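Local coordinates for protein tRNA (adenine-N(1)-)-methyltransferase (Thermus thermophilus, PDB 2PWY) that catalyses S-adenosyl-L-methionine-dependent methylation of N1 of adenosine 58 in tRNA, acting as a homotetramer built from two dimers, at residues Y20-K25 with V37-L42; P82-A87 with G244-L249; L92-G97 with R116-K121; A160-A165 with A185-P190; A196-I201 with F248-R253. One frame throughout, in Å; residues are numbered along the deposited sequence.

Contact 1: residues Y20-K25 with V37-L42; sequences YLVFPK and VPHEAL
The His39 imidazole is the one flat group at the centre of this contact, and it is used on a face and at an edge. Over one face lies the methyl CG1 of Val22, 4.0 Å from the ring centroid, in a CH-pi contact. At the edge, almost in the ring plane, the backbone N of Lys25 donates to His39 ND1 at 3.0 Å, with an N-H...N angle of 154°. His39 CG stands anti to its own carbonyl carbon (chi1 -74°), which turns the ring from the start of helix 39-45 toward the chain leaving strand 19-22. Val22 CG1, anti to its backbone N, serves two partners: besides the ring it meets Leu42 CD1 at 4.2 Å. Leu42 also packs on Leu10 and Leu12 of strand 10-13, so the helix is packed on the sheet of the small N-terminal domain, which may take part in tRNA recognition. Pro38 occupies the N-cap position. Because ND1 accepts a hydrogen bond from the backbone N-H of Lys25, the contact is consistent with a neutral imidazole carrying its proton on NE2, and Lys25 NZ, 6.3 Å from His39 ND1, would probably disfavour a charged ring.

Contact 2: residues P82-A87 with G244-L249; sequences PKDASA and GHTAFL
Thr246 OG1 is the innermost atom of a compact polar cluster, held tip to tip by two side chains from consecutive positions of helix 82-91. It donates to Asp84 OD2 at 2.4 Å, a very short bond, and accepts from Lys83 NZ at 2.8 Å. The threonine hydroxyl sits between its backbone N and carbonyl carbon (chi1 52°), which aims it at the helix. Lys83 NZ also forms a salt bridge with Asp84 OD1 at 2.8 Å, so the carboxylate is gripped at both oxygens, each through its syn lone pair, and its rotation is fixed. A bend at chi4 (67°) turns the ammonium in toward Asp84 OD1 and the threonine hydroxyl. Further out, one water accepts from Lys83 NZ and from Thr246 N and donates to Ala247 O, while a second water links Asp84 OD1 to the same carbonyl. Val224 O of the neighbouring strand is another partner of Lys83 NZ. A methionine in place of Lys83 removes the ammonium, and would probably loosen both the carboxylate and the threonine hydroxyl that it holds. Beyond the polar cluster, Leu249 CD1 meets Ala87 CB at 3.8 Å. A helix packed on the central sheet in this way belongs to the Rossmann-like fold of class I methyltransferases, and the Asp84 side chain lies about 9 Å from bound S-adenosyl-L-homocysteine.

Contact 3: residues L92-G97 with R116-K121; sequences LDLAPG and RAVGEK
Val118 O, the carbonyl of the last helical residue of helix 109-118, is the best-held polar atom here, gripped by one hydrogen bond and one weaker contact. Gly97 N donates to Val118 O at 2.8 Å, almost straight (175°) and directed at a lone pair in the carbonyl plane. Beside it, Pro96 CA offers a C-H...O contact to Val118 O at 3.4 Å. The preceding carbonyl, Ala117 O, faces a proline nitrogen that has no hydrogen to give; a water 2.7 Å from Ala117 O can serve it instead, though other acceptors compete for that water's protons. Apolar atoms close the other end, with Leu94 CB against Ala117 CB at 3.9 Å. Gly97, at phi 96°, and Gly119, which leaves the helix with positive phi, both have backbone angles that favour glycine. Loop 92-97, which leads from helix 82-91 into strand 99-103 of the Rossmann-like domain, is thus tied to the C-terminal end of helix 109-118, whose first residues bind the cofactor. At the subunit interface, Asp93 pairs with Arg116 of the third subunit, and Arg116 with Asp93 of that subunit. Chemically, a carbonyl at the helix terminus, where intrahelical donors run out, finds its donor in the backbone of the loop.

Contact 4: residues A160-A165 with A185-P190; sequences AELEEA and ALALKP
This is a backbone-led contact between a surface loop and the C-terminal end of a helix, in the Rossmann-like domain of a class I methyltransferase. Loop 160-165 runs into strand 167-173, and helix 181-187 is the link of the beta-alpha-beta crossover from that strand to its parallel neighbour, strand 192-198. The joint is a single hydrogen bond: Ala165 N donates to Leu186 O at 2.9 Å (161°), in the carbonyl plane. Glu164 CA adds a C-H...O contact to Leu186 O at 3.3 Å. Past CG, the extended Glu164 side chain crosses that of Leu186 at about a right angle; Glu164 CB and CG each lie 3.8 Å from Leu186 CD1, and OE2 also touches that methyl. On the inner side Leu162 CD1 meets Ala187 CB at 3.8 Å, and Leu162 also packs on Tyr127 and Leu101 of the central sheet. Lys189 runs extended past the loop, CG 3.2 Å from Ala165 O, to Asp168, its salt-bridge partner. An alanine at Lys189 has neither the ammonium nor the long methylene chain, and would probably loosen the tie to Asp168 and the packing over Ala165 O. Ala165 itself takes a positive phi of 54°, and its CB lies 4.1 Å from Pro190 CD.

Contact 5: residues A196-I201 with F248-R253; sequences AYLPNI and FLVALR
Strands 196-198 and 248-253 run antiparallel, their axes 4.8 Å apart at an angle of 151°, with hydrogen-bonded pairs at Ala196-Val250 and Leu198-Phe248 flanking the non-hydrogen-bonded pair Tyr197-Leu249. Each hydrogen-bonded pair is closed by two bonds; in the shortest, Phe248 N to Leu198 O at 2.7 Å, the donor stands 36° above the carbonyl plane. Tyr197, its CG anti to the backbone N, offers the edge of its ring, CD1 lying 3.7 Å from Leu249 CD2. The strand 248-254 is the last in the chain yet lies inside the sheet, beside strand 192-198, the antiparallel insertion familiar from class I methyltransferases. On the face opposite Tyr197, Ala196, Leu198 and Val250 all pack on Leu207 of helix 201-211, and Leu198 CD1 approaches Val250 CG2 at 4.4 Å. Beyond the strand end the chain turns through Pro199 and Asn200 so that Ile201 lies over the aromatic ring of Phe248 in a CH-pi contact: CD1 sits over the ring centre, 3.9 Å from the centroid and 12° off the normal. Leu198 O lies at the ring's edge, 3.4 Å from CD2 of Phe248, and Pro238 of the second subunit packs on the same phenylalanine.

Overall arrangement
Contacts 2 and 5 form one neighbourhood: they share Phe248 and Leu249, their centres are 10 Å apart, and His245 NE2 of contact 2 probably hydrogen-bonds Pro199 O of contact 5 at 2.8 Å. Contact 5 is the nearer to the cofactor site; the Tyr197 side chain is about 6 Å from bound S-adenosyl-L-homocysteine and about 3 Å from that of Asp173, an S-adenosyl-L-methionine-binding residue. Contacts 3 and 4 lie in series within the chain loop closed by contact 2, their centres 18 Å apart; the Leu162 side chain of contact 4 lies about 10 Å from the ligand. Contact 1 stands apart in the N-terminal domain, its centre 31 Å from that of contact 2 and 45 Å from that of contact 4. Contacts 2, 3 and 5 all touch the third subunit.

Contact 1: residues Y20-K25 with V37-L42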
# COMPACT_ATOMS: atom_id res chain seq x y z
N TYR A 20 -27.35 -1.58 10.86
CA TYR A 20 -28.56 -2.31 10.48
C TYR A 20 -29.35 -1.49 9.48
O TYR A 20 -29.65 -0.32 9.72
CB TYR A 20 -29.45 -2.55 11.70
CG TYR A 20 -28.76 -3.16 12.89
CD1 TYR A 20 -28.79 -4.53 13.12
CD2 TYR A 20 -28.08 -2.35 13.81
CE1 TYR A 20 -28.15 -5.10 14.22
CE2 TYR A 20 -27.43 -2.91 14.92
CZ TYR A 20 -27.48 -4.28 15.11
OH TYR A 20 -26.84 -4.83 16.21
N LEU A 21 -29.70 -2.13 8.36
CA LEU A 21 -30.50 -1.49 7.34
C LEU A 21 -31.96 -1.80 7.64
O LEU A 21 -32.36 -2.96 7.79
CB LEU A 21 -30.08 -1.99 5.96
CG LEU A 21 -30.39 -1.20 4.69
CD1 LEU A 21 -29.82 0.23 4.70
CD2 LEU A 21 -29.85 -1.97 3.49
N VAL A 22 -32.76 -0.74 7.75
CA VAL A 22 -34.16 -0.87 8.12
C VAL A 22 -35.03 -0.19 7.07
O VAL A 22 -34.74 0.93 6.65
CB VAL A 22 -34.42 -0.29 9.54
CG1 VAL A 22 -35.90 -0.33 9.90
CG2 VAL A 22 -33.59 -1.04 10.58
N PHE A 23 -36.05 -0.91 6.61
CA PHE A 23 -37.02 -0.37 5.67
C PHE A 23 -38.28 -0.09 6.48
O PHE A 23 -39.06 -1.01 6.76
CB PHE A 23 -37.26 -1.37 4.53
CG PHE A 23 -36.02 -1.69 3.73
CD1 PHE A 23 -35.73 -0.99 2.56
CD2 PHE A 23 -35.12 -2.66 4.16
CE1 PHE A 23 -34.56 -1.27 1.82
CE2 PHE A 23 -33.96 -2.96 3.44
CZ PHE A 23 -33.68 -2.26 2.27
N PRO A 24 -38.46 1.17 6.90
CA PRO A 24 -39.51 1.48 7.88
C PRO A 24 -40.91 1.21 7.35
O PRO A 24 -41.18 1.39 6.16
CB PRO A 24 -39.33 2.99 8.14
CG PRO A 24 -37.97 3.31 7.61
CD PRO A 24 -37.71 2.37 6.49
N LYS A 25 -41.79 0.76 8.23
CA LYS A 25 -43.20 0.56 7.91
C LYS A 25 -44.01 0.85 9.16
O LYS A 25 -43.55 0.60 10.27
CB LYS A 25 -43.44 -0.87 7.38
CG LYS A 25 -43.25 -1.97 8.40
CD LYS A 25 -43.14 -3.35 7.76
CE LYS A 25 -43.35 -4.43 8.82
NZ LYS A 25 -42.74 -5.75 8.43
N VAL A 37 -37.47 -1.01 19.17
CA VAL A 37 -37.89 0.36 18.89
C VAL A 37 -38.91 0.34 17.75
O VAL A 37 -38.61 -0.21 16.69
CB VAL A 37 -36.68 1.26 18.49
CG1 VAL A 37 -37.14 2.68 18.19
CG2 VAL A 37 -35.62 1.27 19.60
N PRO A 38 -40.09 0.96 17.96
CA PRO A 38 -41.06 1.06 16.86
C PRO A 38 -40.47 1.87 15.72
O PRO A 38 -39.74 2.84 15.95
CB PRO A 38 -42.25 1.82 17.47
CG PRO A 38 -42.03 1.83 18.93
CD PRO A 38 -40.58 1.61 19.20
N HIS A 39 -40.79 1.48 14.48
CA HIS A 39 -40.31 2.22 13.32
C HIS A 39 -40.67 3.70 13.38
O HIS A 39 -39.89 4.55 12.93
CB HIS A 39 -40.81 1.56 12.03
CG HIS A 39 -40.10 0.29 11.70
ND1 HIS A 39 -40.28 -0.37 10.51
CD2 HIS A 39 -39.19 -0.44 12.40
CE1 HIS A 39 -39.54 -1.46 10.49
NE2 HIS A 39 -38.86 -1.52 11.62
N GLU A 40 -41.83 4.01 13.94
CA GLU A 40 -42.25 5.41 14.10
C GLU A 40 -41.23 6.23 14.87
O GLU A 40 -40.99 7.40 14.54
CB GLU A 40 -43.61 5.49 14.80
CG GLU A 40 -44.77 4.91 14.01
CD GLU A 40 -44.87 3.38 14.05
OE1 GLU A 40 -44.09 2.72 14.77
OE2 GLU A 40 -45.76 2.85 13.36
N ALA A 41 -40.62 5.64 15.90
CA ALA A 41 -39.64 6.36 16.72
C ALA A 41 -38.42 6.72 15.88
O ALA A 41 -37.81 7.78 16.06
CB ALA A 41 -39.22 5.55 17.93
N LEU A 42 -38.07 5.81 14.97
CA LEU A 42 -36.93 5.99 14.07
C LEU A 42 -37.17 7.14 13.12
O LEU A 42 -36.30 8.00 12.93
CB LEU A 42 -36.65 4.71 13.28
CG LEU A 42 -36.35 3.45 14.10
CD1 LEU A 42 -36.23 2.22 13.21
CD2 LEU A 42 -35.11 3.60 14.96

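Contact 2: residues P82-A87 with G244-L249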
# COMPACT_ATOMS: atom_id res chain seq x y z
N PRO A 82 -17.56 -0.39 -2.96
CA PRO A 82 -17.65 1.06 -3.19
C PRO A 82 -16.37 1.74 -3.70
O PRO A 82 -16.45 2.55 -4.60
CB PRO A 82 -18.08 1.59 -1.81
CG PRO A 82 -18.91 0.49 -1.28
CD PRO A 82 -18.10 -0.74 -1.64
N LYS A 83 -15.20 1.40 -3.16
CA LYS A 83 -13.97 2.05 -3.64
C LYS A 83 -13.75 1.79 -5.13
O LYS A 83 -13.23 2.64 -5.88
CB LYS A 83 -12.76 1.58 -2.82
CG LYS A 83 -12.38 0.12 -3.03
CD LYS A 83 -11.16 -0.26 -2.19
CE LYS A 83 -10.82 -1.74 -2.41
NZ LYS A 83 -10.33 -2.04 -3.79
N ASP A 84 -14.12 0.59 -5.56
CA ASP A 84 -13.92 0.17 -6.94
C ASP A 84 -14.98 0.75 -7.87
O ASP A 84 -14.66 1.17 -8.98
CB ASP A 84 -13.90 -1.35 -7.02
CG ASP A 84 -12.83 -1.96 -6.11
OD1 ASP A 84 -11.68 -1.51 -6.20
OD2 ASP A 84 -13.15 -2.87 -5.32
N ALA A 85 -16.23 0.77 -7.41
CA ALA A 85 -17.33 1.31 -8.23
C ALA A 85 -17.11 2.81 -8.46
O ALA A 85 -17.27 3.31 -9.57
CB ALA A 85 -18.67 1.05 -7.56
N SER A 86 -16.70 3.51 -7.40
CA SER A 86 -16.30 4.91 -7.47
C SER A 86 -15.21 5.15 -8.53
O SER A 86 -15.34 6.05 -9.39
CB SER A 86 -15.81 5.35 -6.08
OG SER A 86 -15.40 6.70 -6.08
N ALA A 87 -14.15 4.35 -8.48
CA ALA A 87 -13.06 4.46 -9.45
C ALA A 87 -13.52 4.12 -10.86
O ALA A 87 -13.12 4.79 -11.83
CB ALA A 87 -11.88 3.59 -9.04
N GLY A 244 -7.61 -5.92 2.12
CA GLY A 244 -6.34 -5.88 1.39
C GLY A 244 -6.50 -5.84 -0.12
O GLY A 244 -5.68 -5.25 -0.85
N HIS A 245 -7.55 -6.48 -0.60
CA HIS A 245 -7.77 -6.60 -2.04
C HIS A 245 -9.23 -6.92 -2.27
O HIS A 245 -9.85 -7.62 -1.47
CB HIS A 245 -6.90 -7.73 -2.60
CG HIS A 245 -7.09 -7.97 -4.06
ND1 HIS A 245 -6.64 -7.10 -5.03
CD2 HIS A 245 -7.70 -8.98 -4.73
CE1 HIS A 245 -6.95 -7.56 -6.22
NE2 HIS A 245 -7.59 -8.71 -6.07
N THR A 246 -9.76 -6.38 -3.36
CA THR A 246 -11.08 -6.80 -3.84
C THR A 246 -10.92 -7.31 -5.27
O THR A 246 -11.14 -8.50 -5.55
CB THR A 246 -12.10 -5.64 -3.75
OG1 THR A 246 -11.58 -4.47 -4.40
CG2 THR A 246 -12.39 -5.31 -2.29
N ALA A 247 -10.52 -6.40 -6.17
CA ALA A 247 -10.28 -6.74 -7.56
C ALA A 247 -9.35 -5.73 -8.24
O ALA A 247 -9.15 -4.62 -7.75
CB ALA A 247 -11.61 -6.82 -8.34
N PHE A 248 -8.80 -6.16 -9.38
CA PHE A 248 -8.11 -5.28 -10.29
C PHE A 248 -9.11 -4.62 -11.22
O PHE A 248 -10.13 -5.22 -11.55
CB PHE A 248 -7.12 -6.09 -11.12
CG PHE A 248 -6.10 -6.79 -10.29
CD1 PHE A 248 -4.95 -6.12 -9.91
CD2 PHE A 248 -6.30 -8.09 -9.85
CE1 PHE A 248 -3.99 -6.74 -9.10
CE2 PHE A 248 -5.34 -8.74 -9.06
CZ PHE A 248 -4.20 -8.05 -8.68
N LEU A 249 -8.80 -3.40 -11.65
CA LEU A 249 -9.57 -2.72 -12.69
C LEU A 249 -8.74 -2.67 -13.96
O LEU A 249 -7.56 -2.27 -13.93
CB LEU A 249 -9.96 -1.30 -12.26
CG LEU A 249 -10.73 -1.13 -10.94
CD1 LEU A 249 -11.13 0.32 -10.75
CD2 LEU A 249 -11.95 -2.01 -10.94
O HOH W 1 -8.49 -4.20 -4.80
O HOH W 2 -9.27 -1.97 -7.55

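Contact 3: residues L92-G97 with R116-K121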
# COMPACT_ATOMS: atom_id res chain seq x y z
N LEU A 92 -14.30 5.32 -16.48
CA LEU A 92 -15.26 5.34 -17.59
C LEU A 92 -15.60 6.76 -18.06
O LEU A 92 -16.24 6.94 -19.11
CB LEU A 92 -16.54 4.60 -17.19
CG LEU A 92 -16.46 3.07 -17.17
CD1 LEU A 92 -17.59 2.48 -16.36
CD2 LEU A 92 -16.43 2.48 -18.58
N ASP A 93 -15.16 7.75 -17.28
CA ASP A 93 -15.36 9.16 -17.60
C ASP A 93 -16.85 9.47 -17.86
O ASP A 93 -17.21 10.08 -18.86
CB ASP A 93 -14.48 9.58 -18.79
CG ASP A 93 -14.53 11.07 -19.04
OD1 ASP A 93 -14.44 11.83 -18.04
OD2 ASP A 93 -14.67 11.47 -20.23
N LEU A 94 -17.70 9.01 -16.94
CA LEU A 94 -19.15 9.17 -17.11
C LEU A 94 -19.63 10.53 -16.63
O LEU A 94 -19.28 10.97 -15.53
CB LEU A 94 -19.91 8.06 -16.38
CG LEU A 94 -19.62 6.64 -16.85
CD1 LEU A 94 -20.40 5.68 -16.01
CD2 LEU A 94 -19.96 6.45 -18.34
N ALA A 95 -20.43 11.17 -17.47
CA ALA A 95 -21.00 12.48 -17.19
C ALA A 95 -22.51 12.40 -17.42
O ALA A 95 -22.99 11.45 -18.05
CB ALA A 95 -20.37 13.53 -18.11
N PRO A 96 -23.27 13.38 -16.89
CA PRO A 96 -24.72 13.33 -17.10
C PRO A 96 -25.10 13.24 -18.57
O PRO A 96 -24.52 13.92 -19.42
CB PRO A 96 -25.20 14.65 -16.50
CG PRO A 96 -24.18 14.98 -15.46
CD PRO A 96 -22.87 14.52 -16.05
N GLY A 97 -26.09 12.40 -18.85
CA GLY A 97 -26.65 12.27 -20.20
C GLY A 97 -26.05 11.13 -20.98
O GLY A 97 -26.55 10.77 -22.06
N ARG A 116 -26.33 7.02 -10.86
CA ARG A 116 -26.04 8.38 -10.37
C ARG A 116 -25.22 9.17 -11.36
O ARG A 116 -25.49 10.36 -11.56
CB ARG A 116 -25.24 8.33 -9.07
CG ARG A 116 -26.07 8.05 -7.84
CD ARG A 116 -25.19 8.25 -6.63
NE ARG A 116 -26.00 8.22 -5.42
CZ ARG A 116 -25.52 8.41 -4.20
NH1 ARG A 116 -24.23 8.64 -4.00
NH2 ARG A 116 -26.36 8.37 -3.17
N ALA A 117 -24.20 8.53 -11.93
CA ALA A 117 -23.26 9.20 -12.81
C ALA A 117 -23.90 9.72 -14.10
O ALA A 117 -23.59 10.82 -14.54
CB ALA A 117 -22.07 8.31 -13.13
N VAL A 118 -24.81 8.96 -14.68
CA VAL A 118 -25.38 9.37 -15.97
C VAL A 118 -26.66 10.17 -15.80
O VAL A 118 -27.07 10.90 -16.70
CB VAL A 118 -25.57 8.17 -16.94
CG1 VAL A 118 -24.25 7.42 -17.14
CG2 VAL A 118 -26.65 7.22 -16.45
N GLY A 119 -27.30 10.01 -14.64
CA GLY A 119 -28.48 10.81 -14.27
C GLY A 119 -29.74 10.58 -15.08
O GLY A 119 -29.78 9.72 -15.96
N GLU A 120 -30.77 11.38 -14.80
CA GLU A 120 -32.11 11.12 -15.36
C GLU A 120 -32.21 11.18 -16.88
O GLU A 120 -33.12 10.60 -17.47
CB GLU A 120 -33.16 12.03 -14.70
CG GLU A 120 -32.94 13.50 -14.93
CD GLU A 120 -33.96 14.39 -14.22
OE1 GLU A 120 -34.64 13.90 -13.28
OE2 GLU A 120 -34.07 15.57 -14.60
N LYS A 121 -31.30 11.91 -17.51
CA LYS A 121 -31.29 12.01 -18.96
C LYS A 121 -30.34 11.01 -19.60
O LYS A 121 -30.31 10.86 -20.82
CB LYS A 121 -31.00 13.45 -19.39
CG LYS A 121 -32.15 14.39 -19.02
CD LYS A 121 -31.93 15.81 -19.50
CE LYS A 121 -33.17 16.66 -19.18
NZ LYS A 121 -32.96 18.09 -19.53
O HOH W 3 -21.55 12.22 -13.53

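Contact 4: residues A160-A165 with A185-P190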
# COMPACT_ATOMS: atom_id res chain seq x y z
N ALA A 160 -27.07 -9.84 -26.86
CA ALA A 160 -27.84 -8.60 -26.84
C ALA A 160 -27.96 -7.97 -28.23
O ALA A 160 -27.02 -8.01 -29.01
CB ALA A 160 -27.22 -7.61 -25.88
N GLU A 161 -29.12 -7.40 -28.52
CA GLU A 161 -29.28 -6.55 -29.70
C GLU A 161 -28.88 -5.14 -29.34
O GLU A 161 -29.58 -4.48 -28.55
CB GLU A 161 -30.72 -6.58 -30.20
CG GLU A 161 -31.11 -7.89 -30.79
CD GLU A 161 -32.55 -7.91 -31.28
OE1 GLU A 161 -33.32 -6.97 -30.99
OE2 GLU A 161 -32.89 -8.89 -31.96
N LEU A 162 -27.77 -4.66 -29.89
CA LEU A 162 -27.20 -3.37 -29.51
C LEU A 162 -26.95 -2.49 -30.73
O LEU A 162 -26.61 -2.99 -31.79
CB LEU A 162 -25.89 -3.56 -28.74
CG LEU A 162 -25.97 -4.29 -27.39
CD1 LEU A 162 -24.62 -4.30 -26.69
CD2 LEU A 162 -27.04 -3.70 -26.48
N GLU A 163 -27.12 -1.17 -30.55
CA GLU A 163 -26.76 -0.21 -31.58
C GLU A 163 -25.26 0.02 -31.58
O GLU A 163 -24.68 0.30 -30.53
CB GLU A 163 -27.48 1.12 -31.38
CG GLU A 163 -28.96 1.05 -31.61
CD GLU A 163 -29.61 2.40 -31.48
OE1 GLU A 163 -29.61 2.95 -30.35
OE2 GLU A 163 -30.11 2.91 -32.50
N GLU A 164 -24.63 -0.05 -32.75
CA GLU A 164 -23.19 0.18 -32.86
C GLU A 164 -22.80 1.61 -32.46
O GLU A 164 -23.44 2.58 -32.84
CB GLU A 164 -22.71 -0.11 -34.29
CG GLU A 164 -21.23 0.18 -34.51
CD GLU A 164 -20.74 -0.25 -35.88
OE1 GLU A 164 -19.79 0.38 -36.39
OE2 GLU A 164 -21.29 -1.22 -36.45
N ALA A 165 -21.72 1.71 -31.68
CA ALA A 165 -21.15 3.01 -31.31
C ALA A 165 -22.20 3.93 -30.67
O ALA A 165 -22.19 5.15 -30.89
CB ALA A 165 -20.49 3.69 -32.53
N ALA A 185 -17.10 -4.18 -28.12
CA ALA A 185 -16.43 -3.41 -29.18
C ALA A 185 -17.45 -2.81 -30.16
O ALA A 185 -17.30 -1.69 -30.62
CB ALA A 185 -15.42 -4.26 -29.91
N LEU A 186 -18.49 -3.57 -30.46
CA LEU A 186 -19.56 -3.07 -31.33
C LEU A 186 -20.28 -1.88 -30.69
O LEU A 186 -20.47 -0.84 -31.32
CB LEU A 186 -20.55 -4.18 -31.65
CG LEU A 186 -21.72 -3.80 -32.56
CD1 LEU A 186 -21.24 -3.61 -33.98
CD2 LEU A 186 -22.76 -4.90 -32.51
N ALA A 187 -20.65 -2.04 -29.41
CA ALA A 187 -21.44 -1.05 -28.68
C ALA A 187 -20.71 0.27 -28.41
O ALA A 187 -21.30 1.34 -28.50
CB ALA A 187 -21.93 -1.66 -27.34
N LEU A 188 -19.43 0.18 -28.10
CA LEU A 188 -18.68 1.31 -27.56
C LEU A 188 -18.21 2.32 -28.61
O LEU A 188 -17.58 1.95 -29.61
CB LEU A 188 -17.49 0.77 -26.75
CG LEU A 188 -16.62 1.78 -25.99
CD1 LEU A 188 -17.46 2.62 -25.01
CD2 LEU A 188 -15.51 1.02 -25.27
N LYS A 189 -18.48 3.60 -28.36
CA LYS A 189 -17.98 4.68 -29.23
C LYS A 189 -16.46 4.65 -29.32
O LYS A 189 -15.80 4.42 -28.31
CB LYS A 189 -18.44 6.03 -28.69
CG LYS A 189 -19.91 6.29 -28.92
CD LYS A 189 -20.36 7.58 -28.25
CE LYS A 189 -21.87 7.72 -28.38
NZ LYS A 189 -22.31 8.99 -27.76
N PRO A 190 -15.90 4.88 -30.53
CA PRO A 190 -14.46 5.05 -30.68
C PRO A 190 -13.87 6.02 -29.66
O PRO A 190 -14.45 7.09 -29.39
CB PRO A 190 -14.32 5.60 -32.10
CG PRO A 190 -15.46 4.93 -32.84
CD PRO A 190 -16.60 4.94 -31.83

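Contact 5: residues A196-I201 with F248-R253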
# COMPACT_ATOMS: atom_id res chain seq x y z
N ALA A 196 -13.19 -3.25 -16.78
CA ALA A 196 -13.55 -4.53 -16.18
C ALA A 196 -12.98 -4.69 -14.79
O ALA A 196 -11.84 -4.31 -14.52
CB ALA A 196 -13.10 -5.70 -17.05
N TYR A 197 -13.78 -5.31 -13.92
CA TYR A 197 -13.44 -5.59 -12.52
C TYR A 197 -13.14 -7.09 -12.41
O TYR A 197 -13.97 -7.91 -12.77
CB TYR A 197 -14.66 -5.18 -11.70
CG TYR A 197 -14.68 -5.41 -10.20
CD1 TYR A 197 -14.23 -4.43 -9.32
CD2 TYR A 197 -15.27 -6.56 -9.67
CE1 TYR A 197 -14.32 -4.61 -7.92
CE2 TYR A 197 -15.37 -6.75 -8.27
CZ TYR A 197 -14.90 -5.77 -7.42
OH TYR A 197 -15.01 -5.94 -6.06
N LEU A 198 -11.93 -7.43 -11.97
CA LEU A 198 -11.50 -8.83 -11.94
C LEU A 198 -10.67 -9.14 -10.69
O LEU A 198 -9.66 -8.47 -10.44
CB LEU A 198 -10.65 -9.13 -13.16
CG LEU A 198 -11.37 -9.22 -14.51
CD1 LEU A 198 -10.34 -9.24 -15.65
CD2 LEU A 198 -12.30 -10.44 -14.56
N PRO A 199 -11.09 -10.14 -9.90
CA PRO A 199 -10.36 -10.42 -8.66
C PRO A 199 -8.92 -10.94 -8.84
O PRO A 199 -8.05 -10.60 -8.03
CB PRO A 199 -11.22 -11.49 -7.96
CG PRO A 199 -12.55 -11.45 -8.66
CD PRO A 199 -12.26 -11.03 -10.06
N ASN A 200 -8.69 -11.76 -9.86
CA ASN A 200 -7.43 -12.49 -10.00
C ASN A 200 -6.54 -11.91 -11.08
O ASN A 200 -7.01 -11.56 -12.17
CB ASN A 200 -7.69 -13.97 -10.32
CG ASN A 200 -8.32 -14.71 -9.15
OD1 ASN A 200 -7.65 -15.03 -8.18
ND2 ASN A 200 -9.62 -14.98 -9.25
N ILE A 201 -5.24 -11.83 -10.79
CA ILE A 201 -4.30 -11.35 -11.80
C ILE A 201 -4.27 -12.27 -13.04
O ILE A 201 -3.98 -11.82 -14.15
CB ILE A 201 -2.88 -11.14 -11.22
CG1 ILE A 201 -2.07 -10.16 -12.09
CG2 ILE A 201 -2.15 -12.47 -11.04
CD1 ILE A 201 -2.68 -8.75 -12.22
N PHE A 248 -8.80 -6.16 -9.38
CA PHE A 248 -8.11 -5.28 -10.29
C PHE A 248 -9.11 -4.62 -11.22
O PHE A 248 -10.13 -5.22 -11.55
CB PHE A 248 -7.12 -6.09 -11.12
CG PHE A 248 -6.10 -6.79 -10.29
CD1 PHE A 248 -4.95 -6.12 -9.91
CD2 PHE A 248 -6.30 -8.09 -9.85
CE1 PHE A 248 -3.99 -6.74 -9.10
CE2 PHE A 248 -5.34 -8.74 -9.06
CZ PHE A 248 -4.20 -8.05 -8.68
N LEU A 249 -8.80 -3.40 -11.65
CA LEU A 249 -9.57 -2.72 -12.69
C LEU A 249 -8.74 -2.67 -13.96
O LEU A 249 -7.56 -2.27 -13.93
CB LEU A 249 -9.96 -1.30 -12.26
CG LEU A 249 -10.73 -1.13 -10.94
CD1 LEU A 249 -11.13 0.32 -10.75
CD2 LEU A 249 -11.95 -2.01 -10.94
N VAL A 250 -9.34 -3.07 -15.07
CA VAL A 250 -8.67 -3.09 -16.37
C VAL A 250 -9.44 -2.16 -17.32
O VAL A 250 -10.63 -2.37 -17.57
CB VAL A 250 -8.65 -4.52 -16.97
CG1 VAL A 250 -7.97 -4.50 -18.33
CG2 VAL A 250 -7.95 -5.52 -16.02
N ALA A 251 -8.75 -1.12 -17.82
CA ALA A 251 -9.36 -0.14 -18.72
C ALA A 251 -8.81 -0.34 -20.13
O ALA A 251 -7.60 -0.38 -20.34
CB ALA A 251 -9.08 1.30 -18.25
N LEU A 252 -9.72 -0.45 -21.08
CA LEU A 252 -9.38 -0.55 -22.50
C LEU A 252 -9.97 0.64 -23.22
O LEU A 252 -11.09 1.06 -22.89
CB LEU A 252 -9.97 -1.83 -23.10
CG LEU A 252 -9.71 -3.16 -22.37
CD1 LEU A 252 -10.52 -4.28 -23.04
CD2 LEU A 252 -8.24 -3.48 -22.40
N ARG A 253 -9.25 1.19 -24.21
CA ARG A 253 -9.81 2.25 -25.04
C ARG A 253 -10.18 1.70 -26.40
O ARG A 253 -9.35 1.02 -27.03
CB ARG A 253 -8.83 3.42 -25.19
CG ARG A 253 -9.44 4.67 -25.80
CD ARG A 253 -8.37 5.67 -26.22
NE ARG A 253 -7.69 6.36 -25.12
CZ ARG A 253 -8.04 7.54 -24.61
NH1 ARG A 253 -9.12 8.17 -25.04
NH2 ARG A 253 -7.31 8.07 -23.64